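Local coordinates for DinB-like Protein (Bacillus cereus ATCC 10987, PDB 3DI5), which binds a divalent metal ion, here nickel, as a member of the DinB family, its biochemical role not established, at residues Met23-Thr28 with Thr80-Tyr85; Leu43-Trp48 with Tyr72-Ser77; Val56-Thr61 with Ile120-Leu125. One frame throughout, in Å; residues are numbered along the deposited sequence.

Contact 1 (Met23-Thr28 with Thr80-Tyr85)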
loop_
_atom_site.group_PDB
_atom_site.type_symbol
_atom_site.label_atom_id
_atom_site.label_comp_id
_atom_site.label_asym_id
_atom_site.label_seq_id
_atom_site.Cartn_x
_atom_site.Cartn_y
_atom_site.Cartn_z
HETATM N N MSE A 23 9.956 6.040 -2.546
HETATM C CA MSE A 23 10.612 4.866 -3.078
HETATM C C MSE A 23 10.096 4.502 -4.472
HETATM O O MSE A 23 10.882 4.312 -5.403
HETATM C CB MSE A 23 10.496 3.720 -2.093
HETATM C CG MSE A 23 11.353 3.985 -0.884
HETATM SE SE MSE A 23 11.265 2.447 0.143
HETATM C CE MSE A 23 11.810 3.163 1.868
ATOM N N LEU A 24 8.786 4.483 -4.631
ATOM C CA LEU A 24 8.159 4.226 -5.930
ATOM C C LEU A 24 8.611 5.207 -6.965
ATOM O O LEU A 24 8.760 4.843 -8.119
ATOM C CB LEU A 24 6.615 4.246 -5.825
ATOM C CG LEU A 24 5.990 2.998 -5.175
ATOM C CD1 LEU A 24 4.481 3.104 -5.104
ATOM C CD2 LEU A 24 6.368 1.749 -5.931
ATOM N N ASP A 25 8.836 6.457 -6.555
ATOM C CA ASP A 25 9.240 7.522 -7.481
ATOM C C ASP A 25 10.667 7.338 -8.017
ATOM O O ASP A 25 11.002 7.885 -9.062
ATOM C CB ASP A 25 9.091 8.917 -6.824
ATOM C CG ASP A 25 7.626 9.390 -6.730
ATOM O OD1 ASP A 25 6.740 8.778 -7.365
ATOM O OD2 ASP A 25 7.357 10.391 -6.021
ATOM N N VAL A 26 11.490 6.564 -7.314
ATOM C CA VAL A 26 12.884 6.323 -7.726
ATOM C C VAL A 26 13.031 5.149 -8.707
ATOM O O VAL A 26 14.064 4.996 -9.358
ATOM C CB VAL A 26 13.756 6.027 -6.487
ATOM C CG1 VAL A 26 15.168 5.656 -6.886
ATOM C CG2 VAL A 26 13.760 7.229 -5.554
ATOM N N LEU A 27 11.996 4.316 -8.801
ATOM C CA LEU A 27 12.083 3.066 -9.565
ATOM C C LEU A 27 12.167 3.412 -11.044
ATOM O O LEU A 27 11.589 4.404 -11.502
ATOM C CB LEU A 27 10.885 2.130 -9.256
ATOM C CG LEU A 27 11.019 1.060 -8.148
ATOM C CD1 LEU A 27 11.749 1.497 -6.896
ATOM C CD2 LEU A 27 9.638 0.507 -7.768
ATOM N N THR A 28 12.942 2.615 -11.770
ATOM C CA THR A 28 13.072 2.741 -13.210
ATOM C C THR A 28 12.427 1.510 -13.811
ATOM O O THR A 28 12.204 0.518 -13.106
ATOM C CB THR A 28 14.547 2.780 -13.630
ATOM O OG1 THR A 28 15.180 1.553 -13.240
ATOM C CG2 THR A 28 15.263 3.949 -12.963
ATOM N N THR A 80 3.626 4.122 -14.366
ATOM C CA THR A 80 2.296 3.582 -14.078
ATOM C C THR A 80 2.149 3.139 -12.635
ATOM O O THR A 80 1.113 3.372 -12.023
ATOM C CB THR A 80 1.924 2.421 -15.008
ATOM O OG1 THR A 80 2.005 2.870 -16.359
ATOM C CG2 THR A 80 0.494 1.960 -14.749
ATOM N N ILE A 81 3.175 2.498 -12.092
ATOM C CA ILE A 81 3.129 1.981 -10.728
ATOM C C ILE A 81 3.111 3.100 -9.680
ATOM O O ILE A 81 2.238 3.144 -8.812
ATOM C CB ILE A 81 4.298 0.991 -10.467
ATOM C CG1 ILE A 81 4.204 -0.207 -11.449
ATOM C CG2 ILE A 81 4.321 0.525 -8.984
ATOM C CD1 ILE A 81 5.284 -1.264 -11.294
ATOM N N ALA A 82 4.078 4.002 -9.761
ATOM C CA ALA A 82 4.173 5.127 -8.839
ATOM C C ALA A 82 2.922 6.029 -8.906
ATOM O O ALA A 82 2.422 6.502 -7.869
ATOM C CB ALA A 82 5.454 5.928 -9.138
ATOM N N ASP A 83 2.414 6.259 -10.118
ATOM C CA ASP A 83 1.224 7.083 -10.304
ATOM C C ASP A 83 -0.032 6.387 -9.803
ATOM O O ASP A 83 -0.847 6.993 -9.120
ATOM C CB ASP A 83 1.054 7.491 -11.763
ATOM C CG ASP A 83 2.074 8.541 -12.193
ATOM O OD1 ASP A 83 3.079 8.753 -11.459
ATOM O OD2 ASP A 83 1.893 9.142 -13.268
ATOM N N GLY A 84 -0.172 5.108 -10.141
ATOM C CA GLY A 84 -1.169 4.231 -9.518
ATOM C C GLY A 84 -1.238 4.328 -8.006
ATOM O O GLY A 84 -2.318 4.498 -7.458
ATOM N N TYR A 85 -0.103 4.210 -7.328
ATOM C CA TYR A 85 -0.071 4.363 -5.869
ATOM C C TYR A 85 -0.593 5.747 -5.439
ATOM O O TYR A 85 -1.389 5.841 -4.518
ATOM C CB TYR A 85 1.335 4.180 -5.330
ATOM C CG TYR A 85 1.393 4.116 -3.817
ATOM C CD1 TYR A 85 1.000 2.981 -3.136
ATOM C CD2 TYR A 85 1.817 5.205 -3.075
ATOM C CE1 TYR A 85 1.061 2.916 -1.758
ATOM C CE2 TYR A 85 1.853 5.166 -1.711
ATOM C CZ TYR A 85 1.483 4.023 -1.052
ATOM O OH TYR A 85 1.544 3.986 0.314
#

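Contact 2 (Leu43-Trp48 with Tyr72-Ser77)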
loop_
_atom_site.group_PDB
_atom_site.type_symbol
_atom_site.label_atom_id
_atom_site.label_comp_id
_atom_site.label_asym_id
_atom_site.label_seq_id
_atom_site.Cartn_x
_atom_site.Cartn_y
_atom_site.Cartn_z
ATOM N N LEU A 43 10.837 -7.033 -8.427
ATOM C CA LEU A 43 10.581 -5.738 -7.781
ATOM C C LEU A 43 9.310 -5.074 -8.279
ATOM O O LEU A 43 8.568 -4.486 -7.489
ATOM C CB LEU A 43 11.797 -4.827 -7.984
ATOM C CG LEU A 43 11.785 -3.378 -7.488
ATOM C CD1 LEU A 43 11.213 -3.244 -6.090
ATOM C CD2 LEU A 43 13.231 -2.819 -7.588
ATOM N N GLY A 44 9.079 -5.166 -9.587
ATOM C CA GLY A 44 7.861 -4.701 -10.222
ATOM C C GLY A 44 6.616 -5.332 -9.627
ATOM O O GLY A 44 5.618 -4.633 -9.413
ATOM N N ARG A 45 6.672 -6.632 -9.318
ATOM C CA ARG A 45 5.520 -7.307 -8.702
ATOM C C ARG A 45 5.344 -6.952 -7.227
ATOM O O ARG A 45 4.230 -6.764 -6.779
ATOM C CB ARG A 45 5.584 -8.828 -8.842
ATOM C CG ARG A 45 4.275 -9.471 -8.357
ATOM C CD ARG A 45 3.792 -10.653 -9.202
ATOM N NE ARG A 45 2.408 -11.008 -8.872
ATOM C CZ ARG A 45 1.868 -12.212 -9.043
ATOM N NH1 ARG A 45 2.586 -13.231 -9.513
ATOM N NH2 ARG A 45 0.598 -12.409 -8.718
ATOM N N VAL A 46 6.437 -6.905 -6.464
ATOM C CA VAL A 46 6.385 -6.371 -5.110
ATOM C C VAL A 46 5.712 -4.999 -5.074
ATOM O O VAL A 46 4.814 -4.789 -4.251
ATOM C CB VAL A 46 7.782 -6.353 -4.419
ATOM C CG1 VAL A 46 7.677 -5.762 -2.974
ATOM C CG2 VAL A 46 8.347 -7.741 -4.386
ATOM N N ALA A 47 6.066 -4.107 -6.008
ATOM C CA ALA A 47 5.569 -2.724 -6.015
ATOM C C ALA A 47 4.086 -2.627 -6.412
ATOM O O ALA A 47 3.311 -1.858 -5.836
ATOM C CB ALA A 47 6.410 -1.867 -6.965
ATOM N N TRP A 48 3.701 -3.367 -7.436
ATOM C CA TRP A 48 2.298 -3.411 -7.820
ATOM C C TRP A 48 1.418 -4.099 -6.748
ATOM O O TRP A 48 0.279 -3.750 -6.581
ATOM C CB TRP A 48 2.163 -4.098 -9.168
ATOM C CG TRP A 48 0.862 -3.913 -9.853
ATOM C CD1 TRP A 48 0.055 -4.896 -10.304
ATOM C CD2 TRP A 48 0.237 -2.670 -10.222
ATOM N NE1 TRP A 48 -1.048 -4.354 -10.932
ATOM C CE2 TRP A 48 -0.962 -2.990 -10.883
ATOM C CE3 TRP A 48 0.576 -1.321 -10.051
ATOM C CZ2 TRP A 48 -1.828 -2.019 -11.374
ATOM C CZ3 TRP A 48 -0.274 -0.361 -10.529
ATOM C CH2 TRP A 48 -1.473 -0.707 -11.189
ATOM N N TYR A 72 -1.789 -9.097 -10.911
ATOM C CA TYR A 72 -1.263 -9.710 -12.126
ATOM C C TYR A 72 -2.257 -9.408 -13.239
ATOM O O TYR A 72 -3.460 -9.525 -13.033
ATOM C CB TYR A 72 -1.079 -11.234 -11.979
ATOM C CG TYR A 72 -0.104 -11.868 -12.994
ATOM C CD1 TYR A 72 1.275 -11.953 -12.719
ATOM C CD2 TYR A 72 -0.558 -12.383 -14.205
ATOM C CE1 TYR A 72 2.174 -12.532 -13.639
ATOM C CE2 TYR A 72 0.321 -12.970 -15.125
ATOM C CZ TYR A 72 1.688 -13.047 -14.843
ATOM O OH TYR A 72 2.563 -13.630 -15.767
ATOM N N PRO A 73 -1.772 -8.961 -14.409
ATOM C CA PRO A 73 -0.389 -8.741 -14.786
ATOM C C PRO A 73 0.176 -7.468 -14.154
ATOM O O PRO A 73 -0.567 -6.634 -13.627
ATOM C CB PRO A 73 -0.471 -8.616 -16.310
ATOM C CG PRO A 73 -1.759 -7.998 -16.533
ATOM C CD PRO A 73 -2.682 -8.572 -15.500
ATOM N N VAL A 74 1.491 -7.351 -14.187
ATOM C CA VAL A 74 2.177 -6.233 -13.581
ATOM C C VAL A 74 2.459 -5.201 -14.686
ATOM O O VAL A 74 2.907 -5.568 -15.773
ATOM C CB VAL A 74 3.502 -6.686 -12.952
ATOM C CG1 VAL A 74 4.256 -5.497 -12.353
ATOM C CG2 VAL A 74 3.253 -7.774 -11.914
ATOM N N PRO A 75 2.232 -3.904 -14.414
ATOM C CA PRO A 75 2.639 -2.890 -15.391
ATOM C C PRO A 75 4.115 -2.943 -15.767
ATOM O O PRO A 75 4.952 -3.272 -14.929
ATOM C CB PRO A 75 2.341 -1.579 -14.660
ATOM C CG PRO A 75 1.247 -1.911 -13.764
ATOM C CD PRO A 75 1.586 -3.277 -13.246
ATOM N N THR A 76 4.435 -2.589 -17.012
ATOM C CA THR A 76 5.838 -2.562 -17.451
ATOM C C THR A 76 6.550 -1.210 -17.269
ATOM O O THR A 76 7.777 -1.130 -17.401
ATOM C CB THR A 76 6.005 -3.069 -18.892
ATOM O OG1 THR A 76 5.230 -2.281 -19.800
ATOM C CG2 THR A 76 5.559 -4.535 -18.968
ATOM N N SER A 77 5.799 -0.166 -16.923
ATOM C CA SER A 77 6.369 1.161 -16.762
ATOM C C SER A 77 6.311 1.569 -15.323
ATOM O O SER A 77 5.255 1.471 -14.702
ATOM C CB SER A 77 5.590 2.175 -17.604
ATOM O OG SER A 77 5.650 3.453 -16.994
HETATM O O HOH W 1 -3.408 -5.815 -12.730
#

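Contact 3 (Val56-Thr61 with Ile120-Leu125)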
loop_
_atom_site.group_PDB
_atom_site.type_symbol
_atom_site.label_atom_id
_atom_site.label_comp_id
_atom_site.label_asym_id
_atom_site.label_seq_id
_atom_site.Cartn_x
_atom_site.Cartn_y
_atom_site.Cartn_z
ATOM N N VAL A 56 -7.698 -4.060 -1.665
ATOM C CA VAL A 56 -7.951 -5.455 -1.298
ATOM C C VAL A 56 -8.129 -5.592 0.219
ATOM O O VAL A 56 -9.064 -6.246 0.711
ATOM C CB VAL A 56 -6.838 -6.391 -1.826
ATOM C CG1 VAL A 56 -6.983 -7.819 -1.244
ATOM C CG2 VAL A 56 -6.855 -6.397 -3.372
ATOM N N ILE A 57 -7.236 -4.965 0.968
ATOM C CA ILE A 57 -7.335 -5.004 2.414
ATOM C C ILE A 57 -8.588 -4.211 2.877
ATOM O O ILE A 57 -9.280 -4.626 3.789
ATOM C CB ILE A 57 -6.012 -4.528 3.077
ATOM C CG1 ILE A 57 -4.933 -5.615 2.939
ATOM C CG2 ILE A 57 -6.248 -4.100 4.511
ATOM C CD1 ILE A 57 -3.544 -5.197 3.480
ATOM N N LEU A 58 -8.932 -3.104 2.228
ATOM C CA LEU A 58 -10.045 -2.317 2.747
ATOM C C LEU A 58 -11.444 -2.797 2.273
ATOM O O LEU A 58 -12.482 -2.268 2.734
ATOM C CB LEU A 58 -9.806 -0.822 2.481
ATOM C CG LEU A 58 -8.520 -0.315 3.175
ATOM C CD1 LEU A 58 -8.414 1.099 3.111
ATOM C CD2 LEU A 58 -8.462 -0.726 4.654
ATOM N N SER A 59 -11.486 -3.809 1.400
ATOM C CA SER A 59 -12.745 -4.151 0.717
ATOM C C SER A 59 -13.853 -4.565 1.675
ATOM O O SER A 59 -14.998 -4.172 1.503
ATOM C CB SER A 59 -12.538 -5.233 -0.356
ATOM O OG SER A 59 -12.187 -6.479 0.219
ATOM N N GLY A 60 -13.491 -5.337 2.694
ATOM C CA GLY A 60 -14.450 -5.840 3.673
ATOM C C GLY A 60 -14.989 -4.788 4.623
ATOM O O GLY A 60 -15.959 -5.036 5.326
ATOM N N THR A 61 -14.355 -3.618 4.665
ATOM C CA THR A 61 -14.864 -2.494 5.472
ATOM C C THR A 61 -16.080 -1.823 4.795
ATOM O O THR A 61 -16.843 -1.095 5.430
ATOM C CB THR A 61 -13.806 -1.386 5.683
ATOM O OG1 THR A 61 -13.694 -0.623 4.481
ATOM C CG2 THR A 61 -12.455 -1.960 6.071
ATOM N N ILE A 120 -8.490 -2.425 12.925
ATOM C CA ILE A 120 -7.585 -3.527 12.679
ATOM C C ILE A 120 -7.371 -3.664 11.171
ATOM O O ILE A 120 -6.253 -3.886 10.697
ATOM C CB ILE A 120 -8.128 -4.829 13.291
ATOM C CG1 ILE A 120 -8.249 -4.718 14.818
ATOM C CG2 ILE A 120 -7.224 -5.997 12.977
ATOM C CD1 ILE A 120 -6.936 -4.489 15.566
ATOM N N PHE A 121 -8.416 -3.487 10.384
ATOM C CA PHE A 121 -8.193 -3.422 8.936
ATOM C C PHE A 121 -7.054 -2.458 8.661
ATOM O O PHE A 121 -6.143 -2.733 7.849
ATOM C CB PHE A 121 -9.424 -2.956 8.189
ATOM C CG PHE A 121 -10.485 -4.000 8.043
ATOM C CD1 PHE A 121 -11.366 -4.279 9.079
ATOM C CD2 PHE A 121 -10.620 -4.698 6.861
ATOM C CE1 PHE A 121 -12.344 -5.225 8.936
ATOM C CE2 PHE A 121 -11.614 -5.630 6.717
ATOM C CZ PHE A 121 -12.456 -5.921 7.776
ATOM N N LEU A 122 -7.128 -1.299 9.316
ATOM C CA LEU A 122 -6.242 -0.178 8.994
ATOM C C LEU A 122 -4.838 -0.492 9.507
ATOM O O LEU A 122 -3.858 -0.178 8.858
ATOM C CB LEU A 122 -6.749 1.142 9.603
ATOM C CG LEU A 122 -7.980 1.792 8.963
ATOM C CD1 LEU A 122 -8.272 3.117 9.607
ATOM C CD2 LEU A 122 -7.784 1.963 7.511
HETATM N N MSE A 123 -4.756 -1.109 10.677
HETATM C CA MSE A 123 -3.485 -1.541 11.230
HETATM C C MSE A 123 -2.841 -2.531 10.272
HETATM O O MSE A 123 -1.625 -2.541 10.095
HETATM C CB MSE A 123 -3.708 -2.217 12.585
HETATM C CG MSE A 123 -2.471 -2.669 13.277
HETATM SE SE MSE A 123 -2.865 -4.056 14.630
HETATM C CE MSE A 123 -3.376 -5.606 13.404
ATOM N N THR A 124 -3.674 -3.374 9.673
ATOM C CA THR A 124 -3.214 -4.450 8.818
ATOM C C THR A 124 -2.684 -3.870 7.515
ATOM O O THR A 124 -1.664 -4.320 7.011
ATOM C CB THR A 124 -4.335 -5.550 8.626
ATOM O OG1 THR A 124 -4.580 -6.202 9.890
ATOM C CG2 THR A 124 -3.918 -6.611 7.570
ATOM N N LEU A 125 -3.358 -2.843 6.998
ATOM C CA LEU A 125 -2.912 -2.169 5.814
ATOM C C LEU A 125 -1.480 -1.640 5.963
ATOM O O LEU A 125 -0.661 -1.799 5.053
ATOM C CB LEU A 125 -3.854 -1.010 5.489
ATOM C CG LEU A 125 -3.604 -0.163 4.259
ATOM C CD1 LEU A 125 -3.919 -0.930 2.974
ATOM C CD2 LEU A 125 -4.427 1.101 4.333
#

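Contact 1 (Met23-Thr28 with Thr80-Tyr85)
The last turn of helix 6-26 lies against the first turns of helix 78-99, and the two backbones come closest at Leu24 and Ala82, whose CA atoms are 5.0 Å apart. So short a separation is possible because the residue facing Leu24 is an alanine: its methyl, Ala82 CB, sits 3.9 Å from Leu24 CB and 3.6 Å from the carbonyl oxygen Leu24 O. Leu24 has the larger role. Its CG is anti to the carbonyl carbon (chi1 -75°), and the extended chi2 spreads its two methyls along the partner helix. CD1 reaches the root of Tyr85, tightly, at 3.3 Å from Tyr85 CB, and approaches the ring obliquely. CD2 turns the other way and meets Ile81 CG2 at 3.9 Å; the leucine crosses both partners at about a right angle. With CG anti to its backbone N, Tyr85 carries its ring toward helix 118-142, where OH is hydrogen-bonded to Gln129 OE1. At the exposed margin Asp25 OD1 comes to 3.6 Å from Ala82 CB, a contact of an oxygen with a methyl. The real polar partner of that carboxylate is Gln21, whose NE2 also bonds Ala82 O and so bridges the two helices one turn back. No hydrogen bond joins the two segments directly. Ala47 of helix 43-58 touches both Leu24 and Ile81, so the apolar seam continues into a third helix. This is close helix-to-helix packing across a small residue, within the four-helix bundle characteristic of the DinB fold.

Contact 2 (Leu43-Trp48 with Tyr72-Ser77)
Trp48, Val74 and Arg45 lose the most surface where the loop before helix 78-99 runs across the first turns of helix 43-58. Trp48 has its CG anti to the backbone N (chi1 -165°), which turns the indole toward the loop. Pro75 CD lies over one face, 3.4 Å from the centroid of the five-membered ring and 9° off its normal, a CH-pi contact; Pro75 CG extends over the six-membered ring. In the plane of the indole, at its edge, a water accepts weakly from Trp48 NE1, which also bonds Lys70 O weakly, and donates to Pro73 O; the water oxygen lies 3.1 Å from Pro73 O. Val74 sets its two methyls on neighbouring residues of the helix: CG1 is 3.4 Å from Gly44 O, while CG2 lies 4.0 Å from Arg45 CD. The arginine chain, bent at chi2, carries its guanidinium to Tyr72, whose CD1 sits 3.7 Å from Arg45 NH1 and over the centre of the guanidinium face, with the planes 54° apart. Arg45 NH2 makes its salt bridge to Asp71, just before the loop segment. Ser77, at the N-cap of helix 78-99, ends this inter-helix connector of the DinB bundle.

Contact 3 (Val56-Thr61 with Ile120-Leu125)
Phe121 reaches from helix 118-142 toward the C-terminal part of helix 43-58 and meets it in two directions at once. With CG anti to the carbonyl carbon (chi1 -76°), its ring is laid across toward Thr61 and Ile57. Thr61 CG2 lies over one face, 3.6 Å from the ring centroid and 24° off the normal, offset toward the CG-CD2 side, a CH-pi contact in which the two side chains run past each other in opposite directions. At the edge, in the ring plane, Ile57 O is 3.4 Å from Phe121 CD2, so a backbone oxygen faces the rim of the ring while a methyl rests on its face. Thr61 is held in this pose by its hydroxyl. OG1 occupies the crowded position between backbone N and carbonyl carbon (chi1 77°) and donates to Leu58 O at 2.7 Å, in the carbonyl plane; Thr61 N donates to the same oxygen, so two bonds grip it, and OG1 in turn takes a bond from Leu63 N. The pairing joins the second and fourth helices of the DinB four-helix bundle, next to the metal site: Ile57 also touches His128, one of the three histidines that bind the nickel ion in this structure.

One turn along helix 118-142, Ile57 lies against Leu125. Its CG2, anti to the backbone N, is 3.6 Å from Phe121 O and 4.0 Å from Leu125 CB, while CD1 extends alongside the backbone to 3.9 Å from Leu125 CA. Leu58 crosses two leucines at about right angles, sending CD2 to Leu122 CD2 at 4.0 Å and CD1 to Leu125 CD2 at 4.2 Å. Phe92 of helix 78-99 touches all three leucines, and the ring of Phe111 stands nearly perpendicular to that of Phe121.

From the N terminus the chain first runs along helix 6-26, whose end forms one side of contact 1. It then enters helix 43-58, where contact 2 uses the start and contact 3 the far end; the centres of the two contacts are about 21 Å apart. The loop folds back at 72-77 to close contact 2, and the chain goes straight into helix 78-99, where 80-85 closes contact 1 around it. Helix 118-142 closes contact 3 last, so contact 3 crosses both others in sequence. Contacts 1 and 2 touch where Ile81 packs on Gly44 and Pro75, tying three helices at one end of the bundle; contact 3 ties the second and fourth on the opposite side of the chain's centre.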